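Local coordinates for protein esterase (Rhizomucor miehei, PDB 4WY5) that probably hydrolyses carboxylic esters as a carboxylesterase of the alpha/beta hydrolase fold, at residues S122-I131 / F221-P229; K56-L67 / E132-W140. All coordinates share one frame; numbering follows the deposited sequence.

Contact 1: residues S122-I131 / F221-P229; sequences SPEAKFPTAI and FSNAYLPAP
Phe127 and Tyr225 form the tightly packed half of this contact. The CB of Phe127 lies over one face of the Tyr225 ring, 4.2 Å from its centroid and displaced toward the rim, a CH-pi contact, while Tyr225 OH returns to the edge of the Phe127 ring in its plane, 3.5 Å from Phe127 CD1. With CG anti to the backbone N (chi1 -178°), the tyrosine ring is carried out from the helix end to where Phe127 CB covers it, and Ser122 OG lies in the ring plane at the near edge, against CD1. Backbone fixes the pair: Phe127 N donates to Tyr225 O at 3.1 Å, almost straight at 169°. At the inner end Tyr225 OH is 2.8 Å from a water that also takes a weak bond from Ile131 N.

The outer side is more polar and faces solvent. Lys126 runs over the helix terminus and bends at its last torsion, bringing NZ to 2.8 Å from Ala224 O, above the carbonyl plane, with a weak second bond to Leu226 O. Its charge thus meets carbonyls at a helix C-terminus, where the dipole would probably favour it. The prolines pack more loosely: Pro123, after a cis peptide, touches Ala224 CB, and the exposed Pro227 rests against Phe127 CB.

The contact joins the loop leading into helix 129-143 to the C-terminal end of helix 215-225, with Phe91 stacked on Tyr225 and helix 162-176 meeting both Tyr225 and Ile131.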
ATOM      1  N   SER A 122       4.145 -19.608  24.062  1.00 26.70           N
ATOM      2  CA  SER A 122       3.622 -20.978  24.059  1.00 24.84           C
ATOM      3  C   SER A 122       4.730 -21.981  23.686  1.00 27.98           C
ATOM      4  O   SER A 122       5.650 -21.624  22.940  1.00 29.01           O
ATOM      5  CB  SER A 122       2.456 -21.104  23.070  1.00 21.50           C
ATOM      6  OG  SER A 122       1.339 -20.317  23.459  1.00 24.80           O
ATOM      7  N   PRO A 123       4.615 -23.257  24.122  1.00 23.73           N
ATOM      8  CA  PRO A 123       3.483 -23.910  24.798  1.00 28.75           C
ATOM      9  C   PRO A 123       3.492 -23.819  26.323  1.00 30.54           C
ATOM     10  O   PRO A 123       2.576 -24.369  26.939  1.00 28.88           O
ATOM     11  CB  PRO A 123       3.625 -25.375  24.369  1.00 26.27           C
ATOM     12  CG  PRO A 123       5.112 -25.570  24.277  1.00 25.28           C
ATOM     13  CD  PRO A 123       5.671 -24.229  23.783  1.00 27.52           C
ATOM     14  N   GLU A 124       4.471 -23.133  26.917  1.00 30.97           N
ATOM     15  CA  GLU A 124       4.513 -22.963  28.379  1.00 28.88           C
ATOM     16  C   GLU A 124       3.297 -22.204  28.899  1.00 27.09           C
ATOM     17  O   GLU A 124       2.807 -22.475  29.989  1.00 24.66           O
ATOM     18  CB  GLU A 124       5.784 -22.231  28.807  1.00 27.38           C
ATOM     19  CG  GLU A 124       7.063 -23.040  28.646  1.00 31.67           C
ATOM     20  CD  GLU A 124       7.598 -23.039  27.228  1.00 32.04           C
ATOM     21  OE1 GLU A 124       7.051 -22.288  26.384  1.00 30.81           O
ATOM     22  OE2 GLU A 124       8.576 -23.785  26.967  1.00 35.43           O
ATOM     23  N   ALA A 125       2.832 -21.241  28.110  1.00 27.46           N
ATOM     24  CA  ALA A 125       1.593 -20.531  28.374  1.00 26.80           C
ATOM     25  C   ALA A 125       0.677 -20.755  27.187  1.00 28.36           C
ATOM     26  O   ALA A 125       1.162 -21.025  26.087  1.00 25.21           O
ATOM     27  CB  ALA A 125       1.856 -19.031  28.588  1.00 26.94           C
ATOM     28  N   LYS A 126      -0.636 -20.661  27.399  1.00 28.83           N
ATOM     29  CA  LYS A 126      -1.598 -20.830  26.311  1.00 29.16           C
ATOM     30  C   LYS A 126      -2.652 -19.718  26.277  1.00 31.91           C
ATOM     31  O   LYS A 126      -2.686 -18.848  27.159  1.00 30.22           O
ATOM     32  CB  LYS A 126      -2.262 -22.211  26.407  1.00 29.98           C
ATOM     33  CG  LYS A 126      -1.374 -23.312  25.840  1.00 32.19           C
ATOM     34  CD  LYS A 126      -1.807 -24.704  26.249  1.00 36.09           C
ATOM     35  CE  LYS A 126      -0.798 -25.753  25.787  1.00 31.11           C
ATOM     36  NZ  LYS A 126      -0.900 -26.016  24.305  1.00 36.35           N
ATOM     37  N   PHE A 127      -3.491 -19.744  25.242  1.00 30.51           N
ATOM     38  CA  PHE A 127      -4.610 -18.812  25.116  1.00 33.61           C
ATOM     39  C   PHE A 127      -5.424 -18.855  26.404  1.00 32.26           C
ATOM     40  O   PHE A 127      -5.760 -19.945  26.873  1.00 32.06           O
ATOM     41  CB  PHE A 127      -5.481 -19.188  23.900  1.00 33.88           C
ATOM     42  CG  PHE A 127      -6.749 -18.384  23.772  1.00 30.58           C
ATOM     43  CD1 PHE A 127      -6.761 -17.195  23.062  1.00 25.84           C
ATOM     44  CD2 PHE A 127      -7.932 -18.827  24.364  1.00 33.74           C
ATOM     45  CE1 PHE A 127      -7.929 -16.448  22.936  1.00 27.04           C
ATOM     46  CE2 PHE A 127      -9.106 -18.092  24.256  1.00 32.26           C
ATOM     47  CZ  PHE A 127      -9.107 -16.897  23.536  1.00 34.62           C
ATOM     48  N   PRO A 128      -5.767 -17.679  26.968  1.00 33.56           N
ATOM     49  CA  PRO A 128      -5.528 -16.323  26.454  1.00 30.86           C
ATOM     50  C   PRO A 128      -4.566 -15.470  27.282  1.00 29.80           C
ATOM     51  O   PRO A 128      -4.799 -14.261  27.395  1.00 30.48           O
ATOM     52  CB  PRO A 128      -6.924 -15.702  26.522  1.00 30.03           C
ATOM     53  CG  PRO A 128      -7.456 -16.262  27.835  1.00 31.63           C
ATOM     54  CD  PRO A 128      -6.814 -17.659  28.006  1.00 28.97           C
ATOM     55  N   THR A 129      -3.511 -16.065  27.828  1.00 29.43           N
ATOM     56  CA  THR A 129      -2.630 -15.357  28.752  1.00 25.06           C
ATOM     57  C   THR A 129      -2.021 -14.080  28.146  1.00 29.28           C
ATOM     58  O   THR A 129      -2.099 -13.005  28.751  1.00 26.06           O
ATOM     59  CB  THR A 129      -1.484 -16.281  29.234  1.00 26.84           C
ATOM     60  OG1 THR A 129      -2.030 -17.474  29.812  1.00 31.12           O
ATOM     61  CG2 THR A 129      -0.597 -15.578  30.258  1.00 31.94           C
ATOM     62  N   ALA A 130      -1.459 -14.187  26.941  1.00 32.18           N
ATOM     63  CA  ALA A 130      -0.794 -13.039  26.304  1.00 28.11           C
ATOM     64  C   ALA A 130      -1.748 -11.880  26.031  1.00 24.12           C
ATOM     65  O   ALA A 130      -1.374 -10.725  26.226  1.00 30.43           O
ATOM     66  CB  ALA A 130      -0.102 -13.464  25.015  1.00 25.72           C
ATOM     67  N   ILE A 131      -2.970 -12.171  25.594  1.00 24.64           N
ATOM     68  CA  ILE A 131      -3.955 -11.107  25.361  1.00 24.35           C
ATOM     69  C   ILE A 131      -4.184 -10.313  26.646  1.00 29.57           C
ATOM     70  O   ILE A 131      -4.252  -9.076  26.635  1.00 26.10           O
ATOM     71  CB  ILE A 131      -5.306 -11.668  24.879  1.00 27.84           C
ATOM     72  CG1 ILE A 131      -5.175 -12.307  23.494  1.00 25.21           C
ATOM     73  CG2 ILE A 131      -6.362 -10.578  24.825  1.00 25.99           C
ATOM     74  CD1 ILE A 131      -6.469 -12.966  23.001  1.00 24.78           C
ATOM     75  N   PHE A 221       2.078 -24.895  15.440  1.00 33.05           N
ATOM     76  CA  PHE A 221       1.847 -23.669  16.221  1.00 30.36           C
ATOM     77  C   PHE A 221       0.459 -23.627  16.875  1.00 32.58           C
ATOM     78  O   PHE A 221       0.305 -23.119  17.993  1.00 28.93           O
ATOM     79  CB  PHE A 221       2.033 -22.429  15.343  1.00 26.80           C
ATOM     80  CG  PHE A 221       3.448 -22.233  14.845  1.00 32.38           C
ATOM     81  CD1 PHE A 221       4.514 -22.124  15.741  1.00 29.39           C
ATOM     82  CD2 PHE A 221       3.712 -22.153  13.478  1.00 27.95           C
ATOM     83  CE1 PHE A 221       5.812 -21.936  15.281  1.00 26.62           C
ATOM     84  CE2 PHE A 221       5.003 -21.973  13.013  1.00 29.21           C
ATOM     85  CZ  PHE A 221       6.060 -21.862  13.916  1.00 28.11           C
ATOM     86  N   SER A 222      -0.547 -24.159  16.181  1.00 32.01           N
ATOM     87  CA  SER A 222      -1.906 -24.185  16.716  1.00 34.01           C
ATOM     88  C   SER A 222      -1.984 -25.077  17.960  1.00 34.37           C
ATOM     89  O   SER A 222      -2.667 -24.757  18.948  1.00 31.67           O
ATOM     90  CB  SER A 222      -2.890 -24.669  15.643  1.00 34.66           C
ATOM     91  OG  SER A 222      -2.693 -23.956  14.430  1.00 37.18           O
ATOM     92  N   ASN A 223      -1.294 -26.211  17.900  1.00 34.87           N
ATOM     93  CA  ASN A 223      -1.289 -27.143  19.016  1.00 32.84           C
ATOM     94  C   ASN A 223      -0.525 -26.571  20.204  1.00 33.11           C
ATOM     95  O   ASN A 223      -0.875 -26.819  21.352  1.00 37.24           O
ATOM     96  CB  ASN A 223      -0.687 -28.479  18.583  1.00 31.23           C
ATOM     97  CG  ASN A 223      -0.809 -29.558  19.657  1.00 43.76           C
ATOM     98  OD1 ASN A 223      -1.921 -29.966  20.028  1.00 40.03           O
ATOM     99  ND2 ASN A 223       0.339 -30.051  20.140  1.00 33.16           N
ATOM    100  N   ALA A 224       0.497 -25.769  19.932  1.00 27.60           N
ATOM    101  CA  ALA A 224       1.256 -25.157  21.007  1.00 29.32           C
ATOM    102  C   ALA A 224       0.444 -24.060  21.703  1.00 32.26           C
ATOM    103  O   ALA A 224       0.463 -23.953  22.931  1.00 33.40           O
ATOM    104  CB  ALA A 224       2.574 -24.604  20.482  1.00 23.69           C
ATOM    105  N   TYR A 225      -0.279 -23.266  20.915  1.00 30.44           N
ATOM    106  CA  TYR A 225      -0.991 -22.085  21.413  1.00 32.59           C
ATOM    107  C   TYR A 225      -2.350 -22.408  22.066  1.00 32.45           C
ATOM    108  O   TYR A 225      -2.675 -21.864  23.123  1.00 32.18           O
ATOM    109  CB  TYR A 225      -1.197 -21.086  20.251  1.00 27.84           C
ATOM    110  CG  TYR A 225      -1.890 -19.781  20.616  1.00 29.06           C
ATOM    111  CD1 TYR A 225      -1.398 -18.970  21.642  1.00 31.05           C
ATOM    112  CD2 TYR A 225      -3.021 -19.343  19.926  1.00 31.48           C
ATOM    113  CE1 TYR A 225      -2.013 -17.755  21.977  1.00 27.96           C
ATOM    114  CE2 TYR A 225      -3.653 -18.123  20.256  1.00 27.91           C
ATOM    115  CZ  TYR A 225      -3.143 -17.344  21.285  1.00 29.49           C
ATOM    116  OH  TYR A 225      -3.759 -16.158  21.624  1.00 24.73           O
ATOM    117  N   LEU A 226      -3.136 -23.289  21.444  1.00 31.00           N
ATOM    118  CA  LEU A 226      -4.515 -23.541  21.891  1.00 33.23           C
ATOM    119  C   LEU A 226      -4.621 -24.628  22.978  1.00 37.53           C
ATOM    120  O   LEU A 226      -3.912 -25.639  22.940  1.00 41.52           O
ATOM    121  CB  LEU A 226      -5.389 -23.915  20.693  1.00 33.45           C
ATOM    122  CG  LEU A 226      -5.444 -22.925  19.519  1.00 34.19           C
ATOM    123  CD1 LEU A 226      -6.312 -23.463  18.391  1.00 33.12           C
ATOM    124  CD2 LEU A 226      -5.947 -21.549  19.971  1.00 32.24           C
ATOM    125  N   PRO A 227      -5.488 -24.404  23.975  1.00 36.88           N
ATOM    126  CA  PRO A 227      -5.691 -25.379  25.056  1.00 39.13           C
ATOM    127  C   PRO A 227      -6.666 -26.487  24.675  1.00 39.60           C
ATOM    128  O   PRO A 227      -6.804 -27.448  25.427  1.00 38.61           O
ATOM    129  CB  PRO A 227      -6.253 -24.521  26.199  1.00 34.53           C
ATOM    130  CG  PRO A 227      -6.964 -23.419  25.508  1.00 36.01           C
ATOM    131  CD  PRO A 227      -6.163 -23.124  24.254  1.00 39.06           C
ATOM    132  N   ALA A 228      -7.323 -26.330  23.526  1.00 40.39           N
ATOM    133  CA  ALA A 228      -8.245 -27.320  22.964  1.00 37.42           C
ATOM    134  C   ALA A 228      -8.329 -27.081  21.450  1.00 38.23           C
ATOM    135  O   ALA A 228      -7.763 -26.113  20.958  1.00 37.35           O
ATOM    136  CB  ALA A 228      -9.629 -27.226  23.625  1.00 33.14           C
ATOM    137  N   PRO A 229      -8.990 -27.980  20.696  1.00 39.97           N
ATOM    138  CA  PRO A 229      -9.102 -27.675  19.260  1.00 33.87           C
ATOM    139  C   PRO A 229     -10.018 -26.489  18.965  1.00 38.19           C
ATOM    140  O   PRO A 229     -11.018 -26.265  19.656  1.00 35.59           O
ATOM    141  CB  PRO A 229      -9.670 -28.963  18.649  1.00 37.41           C
ATOM    142  CG  PRO A 229      -9.557 -30.005  19.690  1.00 41.63           C
ATOM    143  CD  PRO A 229      -9.316 -29.383  21.016  1.00 33.94           C
TER
HETATM  144  O   HOH W   1      -3.212 -15.312  24.265  1.00 29.42           O

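Contact 2: residues K56-L67 / E132-W140; sequences KVVESDGKTLKL and EEIYAAILW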
ATOM      1  N   LYS A  56      12.285  -2.509  31.710  1.00 33.70           N
ATOM      2  CA  LYS A  56      11.563  -2.303  32.971  1.00 33.51           C
ATOM      3  C   LYS A  56      10.685  -3.518  33.332  1.00 39.79           C
ATOM      4  O   LYS A  56      10.169  -4.215  32.448  1.00 38.27           O
ATOM      5  CB  LYS A  56      10.695  -1.042  32.891  1.00 39.01           C
ATOM      6  CG  LYS A  56      11.468   0.272  32.774  1.00 46.83           C
ATOM      7  CD  LYS A  56      10.543   1.488  32.819  1.00 44.35           C
ATOM      8  CE  LYS A  56      10.019   1.762  34.218  1.00 50.04           C
ATOM      9  NZ  LYS A  56      11.120   2.135  35.147  1.00 55.41           N
ATOM     10  N   VAL A  57      10.524  -3.757  34.634  1.00 37.35           N
ATOM     11  CA  VAL A  57       9.735  -4.870  35.154  1.00 34.95           C
ATOM     12  C   VAL A  57       8.668  -4.344  36.113  1.00 37.25           C
ATOM     13  O   VAL A  57       8.998  -3.728  37.123  1.00 40.72           O
ATOM     14  CB  VAL A  57      10.638  -5.889  35.885  1.00 42.31           C
ATOM     15  CG1 VAL A  57       9.813  -7.016  36.524  1.00 39.33           C
ATOM     16  CG2 VAL A  57      11.689  -6.440  34.931  1.00 37.11           C
ATOM     17  N   VAL A  58       7.392  -4.572  35.803  1.00 38.47           N
ATOM     18  CA  VAL A  58       6.306  -3.866  36.498  1.00 37.28           C
ATOM     19  C   VAL A  58       5.097  -4.731  36.833  1.00 34.94           C
ATOM     20  O   VAL A  58       4.993  -5.873  36.387  1.00 34.37           O
ATOM     21  CB  VAL A  58       5.780  -2.667  35.660  1.00 32.27           C
ATOM     22  CG1 VAL A  58       6.877  -1.651  35.399  1.00 34.24           C
ATOM     23  CG2 VAL A  58       5.178  -3.161  34.352  1.00 34.12           C
ATOM     24  N   GLU A  59       4.181  -4.162  37.615  1.00 31.02           N
ATOM     25  CA  GLU A  59       2.955  -4.841  38.020  1.00 35.00           C
ATOM     26  C   GLU A  59       1.731  -4.050  37.543  1.00 36.30           C
ATOM     27  O   GLU A  59       1.737  -2.813  37.545  1.00 30.96           O
ATOM     28  CB  GLU A  59       2.927  -5.044  39.539  1.00 33.64           C
ATOM     29  CG  GLU A  59       1.688  -5.771  40.034  1.00 42.72           C
ATOM     30  CD  GLU A  59       1.831  -6.281  41.458  1.00 51.56           C
ATOM     31  OE1 GLU A  59       2.716  -5.781  42.188  1.00 54.23           O
ATOM     32  OE2 GLU A  59       1.042  -7.168  41.848  1.00 53.03           O
ATOM     33  N   SER A  60       0.698  -4.768  37.106  1.00 30.08           N
ATOM     34  CA  SER A  60      -0.470  -4.150  36.492  1.00 30.05           C
ATOM     35  C   SER A  60      -1.625  -5.131  36.338  1.00 36.40           C
ATOM     36  O   SER A  60      -1.438  -6.226  35.792  1.00 36.61           O
ATOM     37  CB  SER A  60      -0.103  -3.579  35.113  1.00 32.13           C
ATOM     38  OG  SER A  60      -1.199  -2.887  34.524  1.00 34.63           O
ATOM     39  N   ASP A  61      -2.800  -4.753  36.847  1.00 36.10           N
ATOM     40  CA  ASP A  61      -4.033  -5.520  36.638  1.00 34.58           C
ATOM     41  C   ASP A  61      -3.882  -6.961  37.088  1.00 36.90           C
ATOM     42  O   ASP A  61      -4.485  -7.871  36.514  1.00 38.97           O
ATOM     43  CB  ASP A  61      -4.440  -5.480  35.153  1.00 36.16           C
ATOM     44  CG  ASP A  61      -5.898  -5.858  34.924  1.00 38.87           C
ATOM     45  OD1 ASP A  61      -6.765  -5.387  35.695  1.00 45.88           O
ATOM     46  OD2 ASP A  61      -6.179  -6.620  33.966  1.00 35.52           O
ATOM     47  N   GLY A  62      -3.044  -7.175  38.095  1.00 38.47           N
ATOM     48  CA  GLY A  62      -2.850  -8.506  38.630  1.00 36.37           C
ATOM     49  C   GLY A  62      -1.818  -9.344  37.903  1.00 40.84           C
ATOM     50  O   GLY A  62      -1.767 -10.563  38.091  1.00 42.58           O
ATOM     51  N   LYS A  63      -0.979  -8.714  37.084  1.00 35.64           N
ATOM     52  CA  LYS A  63       0.092  -9.466  36.432  1.00 35.39           C
ATOM     53  C   LYS A  63       1.432  -8.774  36.569  1.00 36.59           C
ATOM     54  O   LYS A  63       1.495  -7.566  36.839  1.00 35.50           O
ATOM     55  CB  LYS A  63      -0.239  -9.704  34.957  1.00 37.08           C
ATOM     56  CG  LYS A  63      -1.512 -10.513  34.813  1.00 41.21           C
ATOM     57  CD  LYS A  63      -1.743 -11.035  33.435  1.00 37.61           C
ATOM     58  CE  LYS A  63      -2.972 -11.932  33.457  1.00 36.68           C
ATOM     59  NZ  LYS A  63      -4.175 -11.143  33.900  1.00 39.94           N
ATOM     60  N   THR A  64       2.500  -9.551  36.393  1.00 33.54           N
ATOM     61  CA  THR A  64       3.850  -8.989  36.340  1.00 35.75           C
ATOM     62  C   THR A  64       4.334  -9.029  34.893  1.00 33.64           C
ATOM     63  O   THR A  64       4.223 -10.053  34.219  1.00 36.92           O
ATOM     64  CB  THR A  64       4.838  -9.732  37.281  1.00 38.53           C
ATOM     65  OG1 THR A  64       4.982 -11.099  36.866  1.00 37.19           O
ATOM     66  CG2 THR A  64       4.330  -9.687  38.735  1.00 34.18           C
ATOM     67  N   LEU A  65       4.833  -7.894  34.417  1.00 32.42           N
ATOM     68  CA  LEU A  65       5.186  -7.722  33.016  1.00 26.41           C
ATOM     69  C   LEU A  65       6.649  -7.352  32.832  1.00 29.63           C
ATOM     70  O   LEU A  65       7.269  -6.752  33.719  1.00 33.81           O
ATOM     71  CB  LEU A  65       4.321  -6.624  32.394  1.00 29.07           C
ATOM     72  CG  LEU A  65       2.807  -6.723  32.564  1.00 31.77           C
ATOM     73  CD1 LEU A  65       2.173  -5.418  32.139  1.00 26.50           C
ATOM     74  CD2 LEU A  65       2.270  -7.860  31.717  1.00 30.52           C
ATOM     75  N   LYS A  66       7.191  -7.698  31.669  1.00 24.66           N
ATOM     76  CA  LYS A  66       8.494  -7.204  31.247  1.00 29.81           C
ATOM     77  C   LYS A  66       8.333  -6.382  29.970  1.00 29.67           C
ATOM     78  O   LYS A  66       7.730  -6.851  28.999  1.00 27.84           O
ATOM     79  CB  LYS A  66       9.482  -8.355  31.032  1.00 31.89           C
ATOM     80  CG  LYS A  66      10.950  -7.904  30.943  1.00 38.24           C
ATOM     81  CD  LYS A  66      11.836  -9.085  30.610  1.00 42.97           C
ATOM     82  CE  LYS A  66      11.304 -10.332  31.312  1.00 50.53           C
ATOM     83  NZ  LYS A  66      11.861 -11.604  30.756  1.00 57.30           N
ATOM     84  N   LEU A  67       8.877  -5.165  29.975  1.00 29.84           N
ATOM     85  CA  LEU A  67       8.713  -4.232  28.860  1.00 26.44           C
ATOM     86  C   LEU A  67      10.057  -3.694  28.361  1.00 30.36           C
ATOM     87  O   LEU A  67      11.026  -3.606  29.115  1.00 31.51           O
ATOM     88  CB  LEU A  67       7.825  -3.047  29.267  1.00 26.18           C
ATOM     89  CG  LEU A  67       6.453  -3.316  29.882  1.00 21.85           C
ATOM     90  CD1 LEU A  67       5.763  -2.018  30.227  1.00 27.96           C
ATOM     91  CD2 LEU A  67       5.597  -4.150  28.967  1.00 26.45           C
ATOM     92  N   GLU A 132      -4.246 -11.038  27.760  1.00 30.57           N
ATOM     93  CA  GLU A 132      -4.464 -10.431  29.066  1.00 30.51           C
ATOM     94  C   GLU A 132      -3.245  -9.635  29.537  1.00 28.16           C
ATOM     95  O   GLU A 132      -3.394  -8.607  30.202  1.00 31.47           O
ATOM     96  CB  GLU A 132      -4.840 -11.511  30.089  1.00 30.30           C
ATOM     97  CG  GLU A 132      -6.280 -12.041  29.928  1.00 31.95           C
ATOM     98  CD  GLU A 132      -6.610 -13.232  30.842  1.00 37.70           C
ATOM     99  OE1 GLU A 132      -5.738 -13.654  31.646  1.00 32.93           O
ATOM    100  OE2 GLU A 132      -7.758 -13.735  30.761  1.00 33.40           O
ATOM    101  N   GLU A 133      -2.046 -10.096  29.189  1.00 24.65           N
ATOM    102  CA  GLU A 133      -0.843  -9.339  29.506  1.00 27.25           C
ATOM    103  C   GLU A 133      -0.802  -8.035  28.708  1.00 27.72           C
ATOM    104  O   GLU A 133      -0.431  -6.972  29.226  1.00 26.48           O
ATOM    105  CB  GLU A 133       0.419 -10.175  29.232  1.00 29.04           C
ATOM    106  CG  GLU A 133       0.694 -11.239  30.293  1.00 32.91           C
ATOM    107  CD  GLU A 133       1.712 -12.287  29.869  1.00 34.77           C
ATOM    108  OE1 GLU A 133       1.959 -12.431  28.652  1.00 29.48           O
ATOM    109  OE2 GLU A 133       2.235 -13.006  30.756  1.00 38.46           O
ATOM    110  N   ILE A 134      -1.223  -8.101  27.452  1.00 24.02           N
ATOM    111  CA  ILE A 134      -1.074  -6.941  26.597  1.00 26.00           C
ATOM    112  C   ILE A 134      -2.105  -5.887  27.003  1.00 30.61           C
ATOM    113  O   ILE A 134      -1.817  -4.670  26.993  1.00 25.98           O
ATOM    114  CB  ILE A 134      -1.186  -7.334  25.113  1.00 26.38           C
ATOM    115  CG1 ILE A 134      -0.026  -8.283  24.767  1.00 23.37           C
ATOM    116  CG2 ILE A 134      -1.171  -6.103  24.228  1.00 22.54           C
ATOM    117  CD1 ILE A 134      -0.147  -8.963  23.450  1.00 17.89           C
ATOM    118  N   TYR A 135      -3.278  -6.348  27.437  1.00 28.39           N
ATOM    119  CA  TYR A 135      -4.271  -5.425  27.979  1.00 30.87           C
ATOM    120  C   TYR A 135      -3.725  -4.748  29.248  1.00 31.78           C
ATOM    121  O   TYR A 135      -3.861  -3.531  29.423  1.00 32.16           O
ATOM    122  CB  TYR A 135      -5.598  -6.152  28.272  1.00 31.35           C
ATOM    123  CG  TYR A 135      -6.629  -5.288  28.991  1.00 37.86           C
ATOM    124  CD1 TYR A 135      -7.311  -4.269  28.324  1.00 32.87           C
ATOM    125  CD2 TYR A 135      -6.912  -5.490  30.348  1.00 37.73           C
ATOM    126  CE1 TYR A 135      -8.253  -3.480  28.987  1.00 33.23           C
ATOM    127  CE2 TYR A 135      -7.850  -4.711  31.016  1.00 31.60           C
ATOM    128  CZ  TYR A 135      -8.511  -3.710  30.332  1.00 33.98           C
ATOM    129  OH  TYR A 135      -9.439  -2.943  30.993  1.00 36.17           O
ATOM    130  N   ALA A 136      -3.065  -5.528  30.101  1.00 25.49           N
ATOM    131  CA  ALA A 136      -2.502  -4.987  31.333  1.00 28.41           C
ATOM    132  C   ALA A 136      -1.357  -4.011  31.070  1.00 29.98           C
ATOM    133  O   ALA A 136      -1.191  -3.034  31.799  1.00 30.24           O
ATOM    134  CB  ALA A 136      -2.031  -6.112  32.236  1.00 27.40           C
ATOM    135  N   ALA A 137      -0.584  -4.245  30.014  1.00 29.17           N
ATOM    136  CA  ALA A 137       0.491  -3.313  29.698  1.00 31.23           C
ATOM    137  C   ALA A 137      -0.064  -1.990  29.191  1.00 28.44           C
ATOM    138  O   ALA A 137       0.448  -0.919  29.525  1.00 31.33           O
ATOM    139  CB  ALA A 137       1.442  -3.921  28.675  1.00 33.89           C
ATOM    140  N   ILE A 138      -1.135  -2.061  28.412  1.00 29.23           N
ATOM    141  CA  ILE A 138      -1.787  -0.842  27.929  1.00 33.71           C
ATOM    142  C   ILE A 138      -2.282   0.014  29.107  1.00 32.80           C
ATOM    143  O   ILE A 138      -2.136   1.239  29.091  1.00 29.25           O
ATOM    144  CB  ILE A 138      -2.966  -1.166  26.978  1.00 24.31           C
ATOM    145  CG1 ILE A 138      -2.435  -1.721  25.649  1.00 26.47           C
ATOM    146  CG2 ILE A 138      -3.812   0.074  26.725  1.00 25.26           C
ATOM    147  CD1 ILE A 138      -3.521  -2.138  24.629  1.00 26.83           C
ATOM    148  N   LEU A 139      -2.839  -0.641  30.128  1.00 27.99           N
ATOM    149  CA  LEU A 139      -3.297   0.063  31.326  1.00 31.65           C
ATOM    150  C   LEU A 139      -2.151   0.742  32.046  1.00 30.89           C
ATOM    151  O   LEU A 139      -2.309   1.832  32.583  1.00 32.48           O
ATOM    152  CB  LEU A 139      -4.017  -0.888  32.289  1.00 25.05           C
ATOM    153  CG  LEU A 139      -5.457  -1.212  31.864  1.00 33.39           C
ATOM    154  CD1 LEU A 139      -6.126  -2.253  32.764  1.00 32.65           C
ATOM    155  CD2 LEU A 139      -6.299   0.066  31.780  1.00 30.83           C
ATOM    156  N   TRP A 140      -0.991   0.102  32.040  1.00 29.89           N
ATOM    157  CA  TRP A 140       0.164   0.642  32.729  1.00 28.64           C
ATOM    158  C   TRP A 140       0.716   1.891  32.050  1.00 36.56           C
ATOM    159  O   TRP A 140       1.076   2.872  32.708  1.00 38.98           O
ATOM    160  CB  TRP A 140       1.247  -0.422  32.822  1.00 32.18           C
ATOM    161  CG  TRP A 140       2.437   0.050  33.562  1.00 36.71           C
ATOM    162  CD1 TRP A 140       2.640  -0.017  34.905  1.00 31.99           C
ATOM    163  CD2 TRP A 140       3.599   0.692  33.006  1.00 34.35           C
ATOM    164  NE1 TRP A 140       3.856   0.539  35.225  1.00 37.70           N
ATOM    165  CE2 TRP A 140       4.465   0.982  34.078  1.00 38.31           C
ATOM    166  CE3 TRP A 140       3.993   1.033  31.711  1.00 33.81           C
ATOM    167  CZ2 TRP A 140       5.710   1.603  33.894  1.00 36.42           C
ATOM    168  CZ3 TRP A 140       5.231   1.659  31.529  1.00 36.22           C
ATOM    169  CH2 TRP A 140       6.070   1.935  32.616  1.00 33.65           C
TER
HETATM  170  O   HOH W   2      -5.016  -8.455  32.843  1.00 31.15           O
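Val58 and Trp140 meet at about a right angle: Val58 CG2 sits over a face of the indole, 4.0 Å from the centroid of the five-membered ring, a CH-pi contact, and Val58 CG1 reaches Trp140 CZ2. From the neighbouring strand Leu67 CD1 approaches the indole obliquely, 3.8 Å from CE3. The two methyls of Leu65 touch different turns of the helix, CD1 at 3.6 Å from Ala137 CA and CD2 near Glu133 O.

Toward the hairpin tip, the first torsion of Ser60 (chi1 -176°) swings its hydroxyl to the helix, where OG donates to Ala136 O at 2.7 Å; Trp140 N reaches the same oxygen from the opposite face of its plane. Beyond it Asp61 CB packs on Ala136 CB. Lys63 crosses Glu133, CD against its CG, and bends at its last torsion toward Glu132 OE1, a long salt bridge. A water joins Lys63 NZ and Glu132 O.

A type I' turn from Ser60 to Lys63 positions these groups, while Ser120 binds the carboxylate of Glu133 and Val117 backs Leu67 and Ala137. The apolar contacts therefore probably carry most of the association, with Ser60 as the specific polar tie to a helix carbonyl and the more exposed turn adding one weaker ionic link.

How the contacts relate
Both contacts draw on helix 129-143, and their segments adjoin at Ile131 and Glu132: contact 1 holds the loop before the helix and its first turn, contact 2 the turns that follow. Their centres are about 19 Å apart, and their segments do not otherwise touch. Contact 1 ties this element to helix 215-225, whereas contact 2 sets it across the hairpin at the edge of the sheet. Helix 162-176 flanks both, through Leu166 and Tyr173 among others; it follows Ser161, the probable nucleophile of a Ser161-His292-Asp262 triad. Neither contact includes a triad residue; together they show one helix held at its start by a helix end and further along by a hairpin, packed on the helix after the probable nucleophile.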